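Local coordinates for protein ribose-phosphate pyrophosphokinase (Mycobacterium smegmatis, PDB 5MP7) that probably makes phosphoribosyl pyrophosphate by transferring the pyrophosphoryl group of ATP to the 1-hydroxyl of ribose 5-phosphate, with magnesium as cofactor, at residues A[154-159]-A[185-190]. Residues are numbered along the deposited sequence; the frame is centred on the assembly and turned at random.
Sequences RAQKLL and AEKWAD
Trp188 reaches across from helix 182-191 to lie against Gln156 and Leu159 in the first turn of helix 156-167, joining two helices of the C-terminal phosphoribosyltransferase-like domain; Ala185 and Ala189 seat helix 182-191 on strand 172-176 of its mixed sheet. Between the two segments the nearest CA atoms, of Gln156 and Trp188, are 7.3 Å apart, and long side chains fill the space between the backbones.

The apolar contact is made at the benzo end of the indole, where CH2 of Trp188 meets CB of Leu159 at 3.8 Å, while CD1 of the same buried leucine touches CH2 and CZ2. At the pyrrole end the packing is van der Waals: CG of Gln156 lies 3.6 Å from NE1 of Trp188, and CD sits beside CD1. Glutamine fits here because it is aliphatic near its root and polar at its tip: with CG anti to the backbone N (chi1 -174°) and the chain extended beyond, it runs antiparallel alongside the indole, its amide plane 17° from the ring plane.

Trp188 also touches Thr229 on strand 225-230, and its side chain lies about 8 Å from that of Asp230, a residue predicted to bind ribose 5-phosphate.

On the exposed side, Lys187 crosses Gln156 at about a right angle; its bent chain leads the charged end away, as suits an exposed lysine, while NE2 of Gln156 lies 3.3 Å from the carbonyl O of Lys187 and packs 3.7 Å from its CB.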
ATOM      1  N   ARG A 154      56.247 -37.403  27.499  1.00 37.62           N
ATOM      2  CA  ARG A 154      57.050 -37.345  26.301  1.00 39.21           C
ATOM      3  C   ARG A 154      56.745 -38.492  25.375  1.00 34.61           C
ATOM      4  O   ARG A 154      56.656 -39.610  25.806  1.00 34.43           O
ATOM      5  CB  ARG A 154      58.529 -37.375  26.675  1.00 45.56           C
ATOM      6  CG  ARG A 154      59.176 -36.014  26.756  1.00 49.74           C
ATOM      7  CD  ARG A 154      59.048 -35.418  28.127  1.00 54.33           C
ATOM      8  NE  ARG A 154      59.990 -34.306  28.268  1.00 59.21           N
ATOM      9  CZ  ARG A 154      60.198 -33.641  29.403  1.00 57.15           C
ATOM     10  NH1 ARG A 154      59.551 -33.990  30.538  1.00 51.15           N
ATOM     11  NH2 ARG A 154      61.060 -32.628  29.399  1.00 56.72           N
ATOM     12  N   ALA A 155      56.647 -38.204  24.083  1.00 37.03           N
ATOM     13  CA  ALA A 155      56.435 -39.222  23.054  1.00 40.31           C
ATOM     14  C   ALA A 155      57.751 -39.719  22.430  1.00 42.26           C
ATOM     15  O   ALA A 155      57.733 -40.544  21.530  1.00 42.61           O
ATOM     16  CB  ALA A 155      55.534 -38.646  21.966  1.00 41.80           C
ATOM     17  N   GLN A 156      58.876 -39.168  22.875  1.00 41.11           N
ATOM     18  CA  GLN A 156      60.170 -39.480  22.318  1.00 42.21           C
ATOM     19  C   GLN A 156      60.470 -40.978  22.239  1.00 40.51           C
ATOM     20  O   GLN A 156      60.886 -41.443  21.198  1.00 40.45           O
ATOM     21  CB  GLN A 156      61.254 -38.812  23.136  1.00 42.06           C
ATOM     22  CG  GLN A 156      62.624 -38.974  22.539  1.00 44.24           C
ATOM     23  CD  GLN A 156      63.676 -38.301  23.380  1.00 48.23           C
ATOM     24  OE1 GLN A 156      63.405 -37.396  24.198  1.00 51.17           O
ATOM     25  NE2 GLN A 156      64.891 -38.753  23.204  1.00 53.86           N
ATOM     26  N   LYS A 157      60.311 -41.697  23.341  1.00 40.20           N
ATOM     27  CA  LYS A 157      60.525 -43.132  23.349  1.00 43.80           C
ATOM     28  C   LYS A 157      59.637 -43.836  22.326  1.00 41.63           C
ATOM     29  O   LYS A 157      60.083 -44.744  21.652  1.00 42.16           O
ATOM     30  CB  LYS A 157      60.289 -43.734  24.729  1.00 49.74           C
ATOM     31  CG  LYS A 157      61.441 -43.510  25.700  1.00 61.63           C
ATOM     32  CD  LYS A 157      61.423 -44.560  26.810  1.00 75.05           C
ATOM     33  CE  LYS A 157      62.666 -44.500  27.685  1.00 78.68           C
ATOM     34  NZ  LYS A 157      62.478 -43.571  28.828  1.00 81.29           N
ATOM     35  N   LEU A 158      58.387 -43.412  22.227  1.00 37.19           N
ATOM     36  CA  LEU A 158      57.453 -43.978  21.289  1.00 37.13           C
ATOM     37  C   LEU A 158      57.890 -43.737  19.831  1.00 34.22           C
ATOM     38  O   LEU A 158      57.877 -44.665  19.020  1.00 34.41           O
ATOM     39  CB  LEU A 158      56.042 -43.409  21.542  1.00 40.82           C
ATOM     40  CG  LEU A 158      54.904 -43.736  20.564  1.00 45.63           C
ATOM     41  CD1 LEU A 158      54.442 -45.194  20.714  1.00 46.89           C
ATOM     42  CD2 LEU A 158      53.752 -42.771  20.815  1.00 45.62           C
ATOM     43  N   LEU A 159      58.245 -42.508  19.499  1.00 31.48           N
ATOM     44  CA  LEU A 159      58.640 -42.176  18.137  1.00 31.59           C
ATOM     45  C   LEU A 159      60.007 -42.770  17.754  1.00 32.15           C
ATOM     46  O   LEU A 159      60.145 -43.277  16.657  1.00 30.33           O
ATOM     47  CB  LEU A 159      58.619 -40.683  17.904  1.00 31.76           C
ATOM     48  CG  LEU A 159      57.240 -39.997  17.988  1.00 34.05           C
ATOM     49  CD1 LEU A 159      57.361 -38.505  18.315  1.00 35.40           C
ATOM     50  CD2 LEU A 159      56.479 -40.130  16.692  1.00 35.34           C
ATOM     51  N   ALA A 185      66.524 -32.426  19.508  1.00 38.35           N
ATOM     52  CA  ALA A 185      67.161 -33.206  18.470  1.00 37.81           C
ATOM     53  C   ALA A 185      68.373 -33.935  18.989  1.00 39.42           C
ATOM     54  O   ALA A 185      68.591 -35.075  18.630  1.00 35.63           O
ATOM     55  CB  ALA A 185      67.548 -32.320  17.300  1.00 38.87           C
ATOM     56  N   GLU A 186      69.132 -33.274  19.863  1.00 42.06           N
ATOM     57  CA  GLU A 186      70.270 -33.887  20.544  1.00 42.36           C
ATOM     58  C   GLU A 186      69.845 -35.078  21.389  1.00 39.26           C
ATOM     59  O   GLU A 186      70.515 -36.091  21.399  1.00 40.03           O
ATOM     60  CB  GLU A 186      70.992 -32.849  21.416  1.00 48.02           C
ATOM     61  CG  GLU A 186      72.429 -33.202  21.816  1.00 49.41           C
ATOM     62  CD  GLU A 186      73.099 -32.097  22.646  1.00 51.51           C
ATOM     63  OE1 GLU A 186      74.206 -31.608  22.263  1.00 49.36           O
ATOM     64  OE2 GLU A 186      72.499 -31.695  23.689  1.00 54.27           O
ATOM     65  N   LYS A 187      68.725 -34.957  22.090  1.00 41.24           N
ATOM     66  CA  LYS A 187      68.162 -36.084  22.867  1.00 44.49           C
ATOM     67  C   LYS A 187      67.792 -37.290  21.984  1.00 39.87           C
ATOM     68  O   LYS A 187      68.023 -38.424  22.353  1.00 35.32           O
ATOM     69  CB  LYS A 187      66.920 -35.654  23.673  1.00 49.97           C
ATOM     70  CG  LYS A 187      67.184 -34.681  24.832  1.00 55.74           C
ATOM     71  CD  LYS A 187      65.979 -34.522  25.781  1.00 58.19           C
ATOM     72  CE  LYS A 187      65.874 -35.412  26.984  1.00 64.47           C
ATOM     73  NZ  LYS A 187      67.121 -35.836  27.645  1.00 66.68           N
ATOM     74  N   TRP A 188      67.247 -37.026  20.813  1.00 36.89           N
ATOM     75  CA  TRP A 188      66.886 -38.085  19.889  1.00 37.67           C
ATOM     76  C   TRP A 188      68.117 -38.803  19.375  1.00 33.93           C
ATOM     77  O   TRP A 188      68.117 -40.013  19.227  1.00 30.54           O
ATOM     78  CB  TRP A 188      66.110 -37.515  18.695  1.00 38.94           C
ATOM     79  CG  TRP A 188      64.699 -37.249  18.985  1.00 40.15           C
ATOM     80  CD1 TRP A 188      64.203 -36.602  20.049  1.00 43.98           C
ATOM     81  CD2 TRP A 188      63.599 -37.583  18.165  1.00 42.17           C
ATOM     82  NE1 TRP A 188      62.841 -36.514  19.962  1.00 47.63           N
ATOM     83  CE2 TRP A 188      62.447 -37.116  18.801  1.00 45.24           C
ATOM     84  CE3 TRP A 188      63.475 -38.251  16.952  1.00 49.55           C
ATOM     85  CZ2 TRP A 188      61.173 -37.296  18.271  1.00 48.70           C
ATOM     86  CZ3 TRP A 188      62.218 -38.451  16.428  1.00 50.76           C
ATOM     87  CH2 TRP A 188      61.080 -37.970  17.085  1.00 51.47           C
ATOM     88  N   ALA A 189      69.141 -38.041  19.020  1.00 32.88           N
ATOM     89  CA  ALA A 189      70.381 -38.626  18.495  1.00 32.78           C
ATOM     90  C   ALA A 189      70.978 -39.583  19.512  1.00 36.87           C
ATOM     91  O   ALA A 189      71.459 -40.650  19.139  1.00 40.51           O
ATOM     92  CB  ALA A 189      71.367 -37.552  18.135  1.00 31.79           C
ATOM     93  N   ASP A 190      70.907 -39.227  20.793  1.00 40.95           N
ATOM     94  CA  ASP A 190      71.358 -40.122  21.881  1.00 48.04           C
ATOM     95  C   ASP A 190      70.511 -41.415  21.937  1.00 47.00           C
ATOM     96  O   ASP A 190      71.046 -42.512  22.014  1.00 42.82           O
ATOM     97  CB  ASP A 190      71.348 -39.405  23.256  1.00 55.75           C
ATOM     98  CG  ASP A 190      72.473 -38.343  23.411  1.00 68.90           C
ATOM     99  OD1 ASP A 190      73.508 -38.455  22.726  1.00 79.36           O
ATOM    100  OD2 ASP A 190      72.348 -37.392  24.229  1.00 68.52           O
TER